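Local coordinates for uncharacterized protein DUF1185 (Bordetella bronchiseptica RB50, PDB 3BYQ) that is of unknown function but adopts a variant of the Bacillus chorismate mutase fold and may play a part in amino-acid metabolism, at residues Glu6-Thr11 against Gln154-Pro159; Ile38-Ala43 against Arg160-Ala165; Pro52-Leu57 against Trp98-Gly103; Ala83-Val88 against Tyr128-Pro133; Gly90-Gly95 against Lys121-Ala126. One frame throughout, in Å; residues are numbered along the deposited sequence.

Contact 1: Glu6-Thr11 against Gln154-Pro159; sequences EIRKRT and QDAPRP. With EDO (1,2-ethanediol), chain F.
Lys9 on strand 7-17 and Ala156 in the loop before strand 161-169 mark the nearest backbone approach, 9.1 Å between their CA atoms, a gap left to side chains. Asp155 is the acceptor shared by Arg8, Lys9 and Arg158. Arg8 meets it tip to tip and end-on: NH1 reaches OD2 at 2.9 Å, from above the carboxylate, while NH2 bonds to the Asp155 carbonyl O at 3.0 Å. The two planes stand 86° apart. Lys9 NZ takes OD1 of Asp155 at 2.9 Å, on the syn side but well out of the carboxylate plane. Arg158 grips Asp155 side-on, with NE on its O and NH2 on OD2 at 2.8 Å, and its CZ lies over one face of the Arg8 guanidinium. Arg8 NE pairs with Glu161, and Lys9 NZ and Arg158 NH2 each also meet a glutamate of a neighbouring subunit. In this buried salt-bridge network, these three further acids should offset the repulsion between the close guanidiniums (Arg158 NE 3.5 Å from Arg8 NH2).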
# COMPACT_ATOMS: atom_id res chain seq x y z
N GLU B 6 19.17 -18.77 10.42
CA GLU B 6 19.74 -17.58 11.06
C GLU B 6 18.65 -16.53 11.19
O GLU B 6 18.24 -15.96 10.21
CB GLU B 6 20.89 -17.04 10.23
CG GLU B 6 22.02 -18.03 10.08
CD GLU B 6 23.09 -17.57 9.12
OE1 GLU B 6 23.01 -16.43 8.59
OE2 GLU B 6 24.01 -18.36 8.88
N ILE B 7 18.23 -16.27 12.42
CA ILE B 7 17.12 -15.33 12.70
C ILE B 7 17.60 -13.88 12.89
O ILE B 7 18.45 -13.59 13.75
CB ILE B 7 16.34 -15.77 13.97
CG1 ILE B 7 15.86 -17.22 13.87
CG2 ILE B 7 15.13 -14.82 14.26
CD1 ILE B 7 15.30 -17.76 15.16
N ARG B 8 17.03 -12.97 12.12
CA ARG B 8 17.33 -11.55 12.22
C ARG B 8 16.43 -10.90 13.27
O ARG B 8 16.86 -10.15 14.13
CB ARG B 8 17.15 -10.86 10.86
CG ARG B 8 17.45 -9.38 10.98
CD ARG B 8 17.62 -8.67 9.66
NE ARG B 8 16.45 -8.67 8.80
CZ ARG B 8 15.52 -7.73 8.77
NH1 ARG B 8 15.55 -6.74 9.62
NH2 ARG B 8 14.51 -7.83 7.92
N LYS B 9 15.15 -11.18 13.14
CA LYS B 9 14.13 -10.63 14.04
C LYS B 9 12.92 -11.48 14.11
O LYS B 9 12.70 -12.34 13.26
CB LYS B 9 13.78 -9.18 13.65
CG LYS B 9 13.10 -9.05 12.35
CD LYS B 9 13.03 -7.58 11.92
CE LYS B 9 12.13 -6.74 12.77
NZ LYS B 9 12.26 -5.28 12.31
N ARG B 10 12.14 -11.22 15.14
CA ARG B 10 10.90 -11.95 15.41
C ARG B 10 9.84 -10.97 15.86
O ARG B 10 10.15 -9.90 16.38
CB ARG B 10 11.15 -12.96 16.54
CG ARG B 10 11.98 -14.17 16.17
CD ARG B 10 12.34 -14.97 17.38
NE ARG B 10 11.18 -15.62 17.99
CZ ARG B 10 11.19 -16.33 19.10
NH1 ARG B 10 12.33 -16.60 19.71
NH2 ARG B 10 10.05 -16.82 19.57
N THR B 11 8.60 -11.30 15.59
CA THR B 11 7.49 -10.53 16.13
C THR B 11 6.46 -11.47 16.71
O THR B 11 6.26 -12.60 16.23
CB THR B 11 6.82 -9.57 15.13
OG1 THR B 11 6.17 -10.33 14.09
CG2 THR B 11 7.87 -8.60 14.55
N GLN B 154 7.39 -4.71 8.80
CA GLN B 154 7.63 -3.58 7.94
C GLN B 154 8.83 -3.66 7.01
O GLN B 154 8.76 -3.27 5.84
CB GLN B 154 7.66 -2.30 8.76
CG GLN B 154 7.88 -1.05 7.93
CD GLN B 154 9.36 -0.74 7.71
OE1 GLN B 154 10.18 -0.95 8.60
NE2 GLN B 154 9.71 -0.24 6.53
N ASP B 155 9.92 -4.18 7.56
CA ASP B 155 11.18 -4.25 6.85
C ASP B 155 11.57 -5.68 6.50
O ASP B 155 12.75 -5.99 6.35
CB ASP B 155 12.29 -3.57 7.68
CG ASP B 155 12.69 -4.39 8.90
OD1 ASP B 155 11.80 -5.04 9.47
OD2 ASP B 155 13.89 -4.44 9.22
N ALA B 156 10.59 -6.53 6.35
CA ALA B 156 10.85 -7.92 6.01
C ALA B 156 9.74 -8.52 5.19
O ALA B 156 8.62 -8.01 5.20
CB ALA B 156 10.98 -8.76 7.30
N PRO B 157 10.06 -9.57 4.44
CA PRO B 157 11.38 -10.12 4.21
C PRO B 157 12.07 -9.26 3.17
O PRO B 157 11.46 -8.88 2.15
CB PRO B 157 11.09 -11.47 3.58
CG PRO B 157 9.82 -11.31 2.91
CD PRO B 157 9.03 -10.34 3.70
N ARG B 158 13.35 -9.03 3.42
CA ARG B 158 14.18 -8.31 2.47
C ARG B 158 14.42 -9.38 1.36
O ARG B 158 14.05 -10.52 1.53
CB ARG B 158 15.42 -7.75 3.15
CG ARG B 158 14.97 -6.68 4.15
CD ARG B 158 16.10 -6.07 4.80
NE ARG B 158 15.69 -5.20 5.90
CZ ARG B 158 16.53 -4.46 6.61
NH1 ARG B 158 17.82 -4.39 6.30
NH2 ARG B 158 16.08 -3.79 7.62
N PRO B 159 14.97 -8.97 0.21
CA PRO B 159 15.03 -9.85 -0.92
C PRO B 159 15.57 -11.26 -0.68
O PRO B 159 15.07 -12.22 -1.29
CB PRO B 159 15.90 -9.07 -1.89
CG PRO B 159 15.52 -7.63 -1.63
CD PRO B 159 15.34 -7.58 -0.13
C1 EDO F . 7.03 -5.19 12.65
O1 EDO F . 6.85 -4.22 11.60
C2 EDO F . 6.54 -4.63 13.96
O2 EDO F . 5.22 -4.08 13.78

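Contact 2: Ile38-Ala43 against Arg160-Ala165; sequences IRNPYA and REILFA. With EDO (1,2-ethanediol), chain S; EDO (1,2-ethanediol), chain I.
Ile38 turns its CD1 to the edge of the Phe164 ring, 3.7 Å from CE2 and close to the ring plane, while Ile162 CG2 of the ring's own strand lies over one face. A chi1 of 77° sets Ile38 CG1 between the backbone N and the carbonyl carbon, 4.1 Å from Phe164 CE2, with CD1 beyond it at the ring edge. Next to this pair, the Asn40 amide and Ile162 cross obliquely, Ile162 CD1 lying 3.7 Å from Asn40 CG. The frame is an antiparallel ladder in which Ile38 and Ile162 form a hydrogen-bonded pair, Ile38 N to Ile162 O at 2.8 Å and Ile162 N to Ile38 O at 2.9 Å. Asn40 N extends it to Arg160 O, 2.8 Å away, before the chain leaves the sheet in a type I turn. There Ala43 CB rests 3.9 Å from Arg160 CG. Arg160 is salt-bridged to Asp89 of its own chain and to Asp89 of a neighbouring subunit. Asn40 OD1 accepts from Tyr42 N in an Asx turn, and ND2 bonds a water that donates to Glu161 O. With both ends of its buried amide engaged, Asn40 couples the turn to the start of strand 161-169, through the water.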
# COMPACT_ATOMS: atom_id res chain seq x y z
N ILE B 38 14.25 -14.93 8.69
CA ILE B 38 15.50 -15.65 8.55
C ILE B 38 16.15 -15.42 7.19
O ILE B 38 15.53 -15.00 6.27
CB ILE B 38 15.36 -17.16 8.81
CG1 ILE B 38 14.71 -17.92 7.64
CG2 ILE B 38 14.59 -17.41 10.13
CD1 ILE B 38 14.84 -19.49 7.73
N ARG B 39 17.46 -15.62 7.14
CA ARG B 39 18.18 -15.53 5.88
C ARG B 39 17.74 -16.68 5.00
O ARG B 39 17.52 -17.80 5.48
CB ARG B 39 19.69 -15.61 6.11
CG ARG B 39 20.50 -15.43 4.85
CD ARG B 39 21.99 -15.33 5.16
NE ARG B 39 22.49 -16.57 5.73
CZ ARG B 39 22.84 -17.65 5.02
NH1 ARG B 39 22.67 -17.67 3.72
NH2 ARG B 39 23.30 -18.73 5.67
N ASN B 40 17.61 -16.41 3.71
CA ASN B 40 17.29 -17.45 2.75
C ASN B 40 18.59 -18.01 2.18
O ASN B 40 19.23 -17.35 1.38
CB ASN B 40 16.45 -16.89 1.59
CG ASN B 40 15.99 -17.95 0.63
OD1 ASN B 40 16.43 -19.09 0.70
ND2 ASN B 40 15.06 -17.59 -0.25
N PRO B 41 18.97 -19.24 2.56
CA PRO B 41 20.24 -19.77 2.03
C PRO B 41 20.25 -20.09 0.52
O PRO B 41 21.33 -20.40 -0.02
CB PRO B 41 20.42 -21.09 2.79
CG PRO B 41 19.48 -21.06 3.88
CD PRO B 41 18.32 -20.24 3.41
N TYR B 42 19.08 -20.04 -0.12
CA TYR B 42 18.92 -20.37 -1.56
C TYR B 42 18.52 -19.22 -2.47
O TYR B 42 18.25 -19.43 -3.66
CB TYR B 42 17.90 -21.51 -1.70
CG TYR B 42 18.28 -22.63 -0.78
CD1 TYR B 42 19.37 -23.44 -1.07
CD2 TYR B 42 17.61 -22.84 0.42
CE1 TYR B 42 19.76 -24.45 -0.20
CE2 TYR B 42 17.99 -23.83 1.28
CZ TYR B 42 19.08 -24.63 0.97
OH TYR B 42 19.47 -25.65 1.80
N ALA B 43 18.44 -18.03 -1.88
CA ALA B 43 18.04 -16.83 -2.63
C ALA B 43 18.98 -16.65 -3.78
O ALA B 43 20.22 -16.75 -3.61
CB ALA B 43 18.10 -15.57 -1.76
N ARG B 160 16.54 -11.36 0.21
CA ARG B 160 17.26 -12.61 0.48
C ARG B 160 16.90 -13.22 1.83
O ARG B 160 17.69 -13.93 2.44
CB ARG B 160 18.77 -12.36 0.32
CG ARG B 160 19.11 -11.88 -1.10
CD ARG B 160 20.57 -11.62 -1.30
NE ARG B 160 20.94 -10.31 -0.80
CZ ARG B 160 20.51 -9.17 -1.32
NH1 ARG B 160 19.64 -9.17 -2.33
NH2 ARG B 160 20.91 -8.04 -0.79
N GLU B 161 15.69 -12.93 2.26
CA GLU B 161 15.12 -13.45 3.51
C GLU B 161 13.81 -14.15 3.29
O GLU B 161 13.22 -14.14 2.21
CB GLU B 161 14.88 -12.33 4.51
CG GLU B 161 16.12 -11.56 4.86
CD GLU B 161 15.88 -10.52 5.90
OE1 GLU B 161 14.86 -9.78 5.77
OE2 GLU B 161 16.75 -10.36 6.80
N ILE B 162 13.38 -14.81 4.36
CA ILE B 162 12.05 -15.46 4.43
C ILE B 162 11.46 -15.18 5.79
O ILE B 162 12.19 -15.16 6.80
CB ILE B 162 12.08 -17.00 4.26
CG1 ILE B 162 12.90 -17.44 3.04
CG2 ILE B 162 10.60 -17.56 4.17
CD1 ILE B 162 13.37 -18.95 3.09
N LEU B 163 10.16 -14.87 5.79
CA LEU B 163 9.38 -14.67 7.02
C LEU B 163 8.48 -15.87 7.17
O LEU B 163 7.72 -16.23 6.25
CB LEU B 163 8.56 -13.36 6.92
CG LEU B 163 7.79 -12.94 8.18
CD1 LEU B 163 7.36 -11.46 8.04
CD2 LEU B 163 6.55 -13.79 8.39
N PHE B 164 8.65 -16.59 8.28
CA PHE B 164 7.82 -17.74 8.62
C PHE B 164 6.98 -17.40 9.83
O PHE B 164 7.46 -16.80 10.76
CB PHE B 164 8.69 -18.96 8.93
CG PHE B 164 9.42 -19.55 7.73
CD1 PHE B 164 8.68 -20.11 6.69
CD2 PHE B 164 10.79 -19.61 7.67
CE1 PHE B 164 9.31 -20.68 5.60
CE2 PHE B 164 11.44 -20.20 6.57
CZ PHE B 164 10.68 -20.73 5.53
N ALA B 165 5.73 -17.86 9.80
CA ALA B 165 4.78 -17.54 10.86
C ALA B 165 3.83 -18.66 11.23
O ALA B 165 3.44 -19.49 10.36
CB ALA B 165 3.94 -16.31 10.42
C1 EDO S . 23.22 -17.18 -5.45
O1 EDO S . 22.06 -17.89 -5.03
C2 EDO S . 23.48 -16.04 -4.47
O2 EDO S . 24.04 -16.62 -3.28
C1 EDO I . 17.50 -6.57 -4.39
O1 EDO I . 18.58 -6.13 -3.55
C2 EDO I . 17.99 -6.64 -5.83
O2 EDO I . 18.44 -5.33 -6.21
O HOH W 1 14.47 -14.74 -0.23

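Contact 3: Pro52-Leu57 against Trp98-Gly103; sequences PFMAEL and WHEAGG
Leu57 and Ala101 bring helices 52-57 and 98-103 together where the two run nearly parallel, their axes 8.3 Å apart at closest approach and crossing at -18°. One kind of contact is apolar. Leu57 CB meets Ala101 CB at 3.5 Å, and Trp98 CZ3 stands 4.4 Å from Leu57 CB and 3.9 Å from Leu57 O; one face of the indole is covered from within its own helix by Gly102 CA, 3.6 Å above the ring centre. Separately, the alanine methyl CB approaches a carbonyl, 3.7 Å from Met54 O, so a small residue lets the backbones close up. Another kind sets a selenomethionine against a carboxylate. Met54 and Glu100 cross at about a right angle, and the bend at chi3 (71°) carries the Met54 methyl CE to 3.7 Å from both Glu100 OE1 and OE2. No direct hydrogen bond links the two segments. Instead one water donates to Met54 O and to Glu100 OE2, the latter at 2.7 Å. Arg58 and Arg143 of a neighbouring subunit form salt bridges with Glu100, while Trp98 NE1 bonds to Ala165 O. The apolar core therefore gives way, at Glu100, to a charged margin whose carboxylate is probably stabilised as the anion by two arginines.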
# COMPACT_ATOMS: atom_id res chain seq x y z
N PRO B 52 16.86 -30.92 3.22
CA PRO B 52 17.56 -30.60 4.45
C PRO B 52 17.05 -29.34 5.15
O PRO B 52 16.90 -29.33 6.37
CB PRO B 52 19.01 -30.43 3.98
CG PRO B 52 19.11 -31.35 2.80
CD PRO B 52 17.80 -31.19 2.12
N PHE B 53 16.76 -28.31 4.37
CA PHE B 53 16.24 -27.04 4.89
C PHE B 53 14.89 -27.27 5.56
O PHE B 53 14.65 -26.87 6.70
CB PHE B 53 16.15 -26.04 3.72
CG PHE B 53 15.72 -24.64 4.09
CD1 PHE B 53 16.33 -23.94 5.12
CD2 PHE B 53 14.81 -23.97 3.31
CE1 PHE B 53 15.98 -22.62 5.41
CE2 PHE B 53 14.45 -22.67 3.59
CZ PHE B 53 15.06 -21.98 4.65
N MSE B 54 14.02 -28.00 4.88
CA MSE B 54 12.69 -28.31 5.41
C MSE B 54 12.79 -29.07 6.73
O MSE B 54 12.04 -28.81 7.68
CB MSE B 54 11.86 -29.09 4.41
CG MSE B 54 10.43 -29.21 4.79
SE MSE B 54 9.33 -29.90 3.38
CE MSE B 54 9.95 -31.70 3.38
N ALA B 55 13.74 -29.99 6.79
CA ALA B 55 13.97 -30.79 8.00
C ALA B 55 14.43 -29.94 9.17
O ALA B 55 13.89 -30.05 10.29
CB ALA B 55 15.01 -31.90 7.73
N GLU B 56 15.40 -29.07 8.93
CA GLU B 56 15.91 -28.23 10.01
C GLU B 56 14.88 -27.20 10.52
O GLU B 56 14.84 -26.90 11.71
CB GLU B 56 17.20 -27.52 9.64
CG GLU B 56 17.88 -27.02 10.91
CD GLU B 56 19.13 -26.21 10.67
OE1 GLU B 56 19.67 -26.25 9.53
OE2 GLU B 56 19.56 -25.56 11.67
N LEU B 57 14.04 -26.73 9.61
CA LEU B 57 13.01 -25.74 9.94
C LEU B 57 11.98 -26.24 10.94
O LEU B 57 11.29 -25.45 11.56
CB LEU B 57 12.33 -25.21 8.67
CG LEU B 57 13.18 -24.20 7.88
CD1 LEU B 57 12.62 -24.08 6.44
CD2 LEU B 57 13.27 -22.84 8.61
N TRP B 98 7.38 -24.72 4.70
CA TRP B 98 6.71 -24.44 5.99
C TRP B 98 5.43 -25.26 6.21
O TRP B 98 4.98 -25.39 7.32
CB TRP B 98 6.43 -22.96 6.08
CG TRP B 98 6.16 -22.42 7.49
CD1 TRP B 98 5.03 -21.76 7.91
CD2 TRP B 98 7.03 -22.49 8.61
NE1 TRP B 98 5.16 -21.41 9.25
CE2 TRP B 98 6.37 -21.86 9.70
CE3 TRP B 98 8.30 -23.01 8.81
CZ2 TRP B 98 6.96 -21.71 10.93
CZ3 TRP B 98 8.87 -22.88 10.02
CH2 TRP B 98 8.19 -22.26 11.09
N HIS B 99 4.84 -25.79 5.14
CA HIS B 99 3.66 -26.63 5.30
C HIS B 99 3.98 -27.77 6.27
O HIS B 99 3.25 -27.98 7.24
CB HIS B 99 3.15 -27.14 3.97
CG HIS B 99 2.49 -26.08 3.14
ND1 HIS B 99 1.20 -25.64 3.39
CD2 HIS B 99 2.91 -25.41 2.03
CE1 HIS B 99 0.88 -24.71 2.51
NE2 HIS B 99 1.89 -24.56 1.67
N GLU B 100 5.08 -28.47 6.01
CA GLU B 100 5.50 -29.55 6.88
C GLU B 100 6.19 -29.01 8.12
O GLU B 100 5.81 -29.35 9.23
CB GLU B 100 6.41 -30.54 6.19
CG GLU B 100 6.84 -31.67 7.11
CD GLU B 100 7.87 -32.53 6.50
OE1 GLU B 100 7.51 -33.28 5.60
OE2 GLU B 100 9.04 -32.46 6.93
N ALA B 101 7.14 -28.10 7.94
CA ALA B 101 7.96 -27.63 9.06
C ALA B 101 7.15 -26.91 10.12
O ALA B 101 7.32 -27.17 11.31
CB ALA B 101 9.15 -26.76 8.59
N GLY B 102 6.25 -26.04 9.69
CA GLY B 102 5.41 -25.28 10.63
C GLY B 102 4.23 -26.08 11.12
O GLY B 102 3.94 -26.13 12.30
N GLY B 103 3.56 -26.75 10.19
CA GLY B 103 2.36 -27.50 10.49
C GLY B 103 2.60 -28.65 11.43
O GLY B 103 1.95 -28.77 12.46
O HOH W 2 9.90 -30.40 8.45

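Contact 4: Ala83-Val88 against Tyr128-Pro133; sequences AAIVGV and YRMMVP
Met130, a selenomethionine, reaches from strand 130-133 toward Ile85 of strand 83-86, the two side chains meeting tip to tip. Its CG is anti to the backbone N (chi1 -172°) and chi2, near anti, keeps the selenium SE on an extended course; only at chi3 (71°) does the chain bend, placing CE among three residues. This methyl lies 3.6 Å from Ile85 CG1, 3.7 Å from Ala83 CB and 3.6 Å from the carbonyl O of Ala84. Ile85 holds CG1 anti to its carbonyl carbon, and from there CD1 extends to 3.8 Å from Tyr128 O, while the other branch, CG2, approaches Tyr128 CD2 at 4.3 Å. At the far end Val132 offers CG2 to Ala83 CB at 3.8 Å. No hydrogen bond joins the two segments, whose strand axes stay 9.0 Å apart and run roughly antiparallel at 155°. The Tyr128 hydroxyl bonds instead to Glu150 of a neighbouring subunit. Within 83-86 the backbone bonds go to strands 161-169 and 119-123, although strand 79-86 also pairs with 130-136. Met130 packs on Val120 and Ala122 too, so the contact lies where strands 79-86 and 130-136 of the curled or branched sheet have diverged, with side chains between them.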
# COMPACT_ATOMS: atom_id res chain seq x y z
N ALA B 83 1.94 -19.57 7.92
CA ALA B 83 2.12 -18.74 6.73
C ALA B 83 3.56 -18.44 6.46
O ALA B 83 4.43 -18.57 7.32
CB ALA B 83 1.32 -17.44 6.87
N ALA B 84 3.83 -18.09 5.21
CA ALA B 84 5.20 -17.75 4.79
C ALA B 84 5.22 -16.63 3.77
O ALA B 84 4.40 -16.60 2.88
CB ALA B 84 5.93 -18.95 4.21
N ILE B 85 6.17 -15.73 3.93
CA ILE B 85 6.40 -14.66 2.96
C ILE B 85 7.89 -14.73 2.60
O ILE B 85 8.78 -14.48 3.43
CB ILE B 85 6.05 -13.23 3.45
CG1 ILE B 85 4.68 -13.22 4.11
CG2 ILE B 85 6.13 -12.20 2.24
CD1 ILE B 85 4.26 -11.93 4.73
N VAL B 86 8.14 -14.99 1.32
CA VAL B 86 9.48 -15.15 0.81
C VAL B 86 9.88 -13.85 0.14
O VAL B 86 9.07 -13.21 -0.52
CB VAL B 86 9.61 -16.34 -0.19
CG1 VAL B 86 11.06 -16.54 -0.65
CG2 VAL B 86 9.03 -17.64 0.43
N GLY B 87 11.13 -13.45 0.34
CA GLY B 87 11.64 -12.25 -0.30
C GLY B 87 11.77 -12.39 -1.79
O GLY B 87 11.80 -13.53 -2.34
N VAL B 88 11.90 -11.24 -2.46
CA VAL B 88 11.82 -11.25 -3.93
C VAL B 88 12.92 -11.99 -4.67
O VAL B 88 12.72 -12.31 -5.84
CB VAL B 88 11.65 -9.86 -4.58
CG1 VAL B 88 10.30 -9.28 -4.27
CG2 VAL B 88 12.79 -8.92 -4.25
N TYR B 128 5.27 -6.44 2.97
CA TYR B 128 4.03 -7.00 2.48
C TYR B 128 3.20 -7.51 3.67
O TYR B 128 3.71 -8.17 4.57
CB TYR B 128 4.32 -8.16 1.52
CG TYR B 128 3.08 -8.71 0.85
CD1 TYR B 128 2.42 -7.94 -0.08
CD2 TYR B 128 2.59 -10.00 1.11
CE1 TYR B 128 1.31 -8.41 -0.73
CE2 TYR B 128 1.42 -10.46 0.46
CZ TYR B 128 0.80 -9.65 -0.45
OH TYR B 128 -0.36 -10.00 -1.15
N ARG B 129 1.91 -7.17 3.63
CA ARG B 129 0.94 -7.58 4.66
C ARG B 129 0.05 -8.65 4.09
O ARG B 129 -0.39 -8.52 2.96
CB ARG B 129 0.03 -6.42 5.01
CG ARG B 129 0.66 -5.09 5.30
CD ARG B 129 1.43 -5.09 6.55
NE ARG B 129 0.70 -5.54 7.73
CZ ARG B 129 1.29 -5.77 8.90
NH1 ARG B 129 2.59 -5.54 9.05
NH2 ARG B 129 0.60 -6.21 9.92
N MSE B 130 -0.24 -9.69 4.87
CA MSE B 130 -1.04 -10.79 4.35
C MSE B 130 -2.05 -11.31 5.35
O MSE B 130 -1.72 -11.52 6.51
CB MSE B 130 -0.05 -11.93 3.96
CG MSE B 130 -0.60 -13.11 3.24
SE MSE B 130 0.83 -14.22 2.54
CE MSE B 130 1.49 -14.93 4.18
N MSE B 131 -3.28 -11.52 4.89
CA MSE B 131 -4.36 -12.08 5.72
C MSE B 131 -4.12 -13.56 5.83
O MSE B 131 -3.98 -14.24 4.81
CB MSE B 131 -5.76 -11.91 5.11
CG MSE B 131 -6.22 -10.52 4.90
SE MSE B 131 -6.31 -9.49 6.50
CE MSE B 131 -7.58 -10.49 7.54
N VAL B 132 -4.10 -14.06 7.05
CA VAL B 132 -3.86 -15.49 7.31
C VAL B 132 -5.12 -16.16 7.83
O VAL B 132 -5.65 -15.77 8.87
CB VAL B 132 -2.69 -15.72 8.32
CG1 VAL B 132 -2.43 -17.26 8.50
CG2 VAL B 132 -1.44 -15.00 7.82
N PRO B 133 -5.62 -17.15 7.12
CA PRO B 133 -6.89 -17.70 7.56
C PRO B 133 -6.69 -18.79 8.58
O PRO B 133 -5.73 -19.55 8.50
CB PRO B 133 -7.43 -18.33 6.28
CG PRO B 133 -6.21 -18.75 5.56
CD PRO B 133 -5.22 -17.68 5.80

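Contact 5: Gly90-Gly95 against Lys121-Ala126; sequences GEMEHG and KAVATA
Gly90 and Glu91 lead the loop past Val123 at the end of strand 119-123, within the mixed alpha-beta architecture described as a variant of the Bacillus chorismate mutase fold. Gly90 makes a marginal contact through its carbonyl. At Glu91 the backbone comes closer, its C atom 3.7 Å from Val123 CG2, while the carboxylate turns to Arg177 of a neighbouring subunit. Met92, a selenomethionine, carries most of the contact in the conformer described, one of two. Its N lies 3.5 Å from Val123 CG2 and is hydrogen-bonded to Glu20 of that same neighbouring subunit. In this conformer CG is anti to the backbone N (chi1 -160°), and the chain bends at chi2 and chi3 to cross Lys121 at a slant: SE passes 3.9 Å from Ala122 CA and 4.1 Å from Val123 CG2, and the methyl CE lies 3.8 Å from Lys121 CG and 3.4 Å from Lys121 O. From about Glu93 the chain forms a short, weakly bonded helix. His94 N bonds to Glu91 O and Gly95 N to Met92 O, and the His94 ring has Glu91 CG over its centre. Gly95 then lies against the aliphatic part of Lys121, whose NZ bonds His99, with Gly95 C 4.0 Å from Lys121 CD.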
# COMPACT_ATOMS: atom_id res chain seq x y z
N GLY B 90 13.87 -14.97 -3.79
CA GLY B 90 13.59 -16.37 -3.57
C GLY B 90 12.52 -16.86 -4.50
O GLY B 90 12.25 -16.27 -5.55
N GLU B 91 11.92 -17.98 -4.12
CA GLU B 91 10.83 -18.60 -4.87
C GLU B 91 9.81 -19.16 -3.90
O GLU B 91 10.10 -19.38 -2.72
CB GLU B 91 11.31 -19.68 -5.83
CG GLU B 91 11.94 -20.88 -5.16
CD GLU B 91 12.33 -21.96 -6.17
OE1 GLU B 91 11.43 -22.62 -6.76
OE2 GLU B 91 13.56 -22.16 -6.37
N MSE B 92 8.63 -19.44 -4.43
CA MSE B 92 7.50 -19.93 -3.64
C MSE B 92 7.89 -21.20 -2.89
O MSE B 92 7.51 -21.38 -1.74
CB MSE B 92 6.30 -20.23 -4.54
CG MSE B 92 4.95 -20.28 -3.86
SE MSE B 92 4.38 -18.60 -3.04
CE MSE B 92 2.46 -18.79 -3.38
N GLU B 93 8.66 -22.04 -3.56
CA GLU B 93 9.06 -23.32 -2.95
C GLU B 93 9.82 -23.13 -1.63
O GLU B 93 9.78 -23.97 -0.74
CB GLU B 93 9.84 -24.20 -3.93
CG GLU B 93 9.69 -25.65 -3.68
CD GLU B 93 8.33 -26.16 -4.03
OE1 GLU B 93 7.55 -25.38 -4.63
OE2 GLU B 93 8.04 -27.35 -3.74
N HIS B 94 10.50 -21.99 -1.48
CA HIS B 94 11.23 -21.70 -0.23
C HIS B 94 10.29 -21.44 0.96
O HIS B 94 10.68 -21.52 2.11
CB HIS B 94 12.16 -20.50 -0.40
CG HIS B 94 13.21 -20.68 -1.44
ND1 HIS B 94 13.78 -19.61 -2.09
CD2 HIS B 94 13.79 -21.80 -1.95
CE1 HIS B 94 14.67 -20.06 -2.97
NE2 HIS B 94 14.69 -21.39 -2.91
N GLY B 95 9.07 -21.04 0.63
CA GLY B 95 8.04 -20.85 1.63
C GLY B 95 7.25 -22.13 1.82
O GLY B 95 6.75 -22.41 2.90
N LYS B 121 0.73 -18.36 1.56
CA LYS B 121 2.10 -17.91 1.37
C LYS B 121 2.20 -17.05 0.14
O LYS B 121 1.31 -17.02 -0.69
CB LYS B 121 3.06 -19.06 1.26
CG LYS B 121 2.74 -20.00 0.20
CD LYS B 121 3.66 -21.26 0.28
CE LYS B 121 3.30 -22.19 -0.82
NZ LYS B 121 1.94 -22.75 -0.63
N ALA B 122 3.27 -16.30 0.09
CA ALA B 122 3.52 -15.39 -1.04
C ALA B 122 5.02 -15.10 -1.14
O ALA B 122 5.74 -15.30 -0.19
CB ALA B 122 2.79 -14.07 -0.82
N VAL B 123 5.44 -14.70 -2.33
CA VAL B 123 6.77 -14.13 -2.58
C VAL B 123 6.47 -12.65 -2.76
O VAL B 123 5.62 -12.27 -3.55
CB VAL B 123 7.44 -14.69 -3.83
CG1 VAL B 123 8.76 -13.91 -4.08
CG2 VAL B 123 7.64 -16.21 -3.68
N ALA B 124 7.11 -11.80 -1.96
CA ALA B 124 6.70 -10.40 -1.93
C ALA B 124 7.83 -9.49 -1.48
O ALA B 124 8.86 -9.92 -1.05
CB ALA B 124 5.53 -10.24 -0.97
N THR B 125 7.56 -8.21 -1.64
CA THR B 125 8.49 -7.16 -1.21
C THR B 125 8.42 -6.98 0.30
O THR B 125 7.48 -7.40 0.98
CB THR B 125 8.15 -5.83 -1.85
OG1 THR B 125 6.81 -5.48 -1.49
CG2 THR B 125 8.26 -5.91 -3.36
N ALA B 126 9.48 -6.41 0.85
CA ALA B 126 9.55 -6.14 2.27
C ALA B 126 8.35 -5.28 2.64
O ALA B 126 8.00 -4.36 1.93
CB ALA B 126 10.87 -5.40 2.65

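Overall arrangement
Strand 7-17 of contact 1 is paired with strand 29-39 of contact 2, and salt bridges join the two contacts directly: Arg8 NE to Glu161 OE2 at 2.6 Å and Glu6 OE1 to Arg39 NE at 2.9 Å. Strand 161-169 then carries contact 2 to contact 4 through a probable hydrogen bond, Leu163 N to Ile85 O at 2.8 Å. Contacts 4 and 5, with centres about 8 Å apart, meet along strands 79-86 and 119-123. Contact 3 joins helices 51-72 and 98-109, which pack on the sheet through Trp98 and Phe164, and His99 NE2 lies 2.9 Å from Lys121 NZ of contact 5. No active site is established here; the bound ethanediols probably came from the crystallisation liquor.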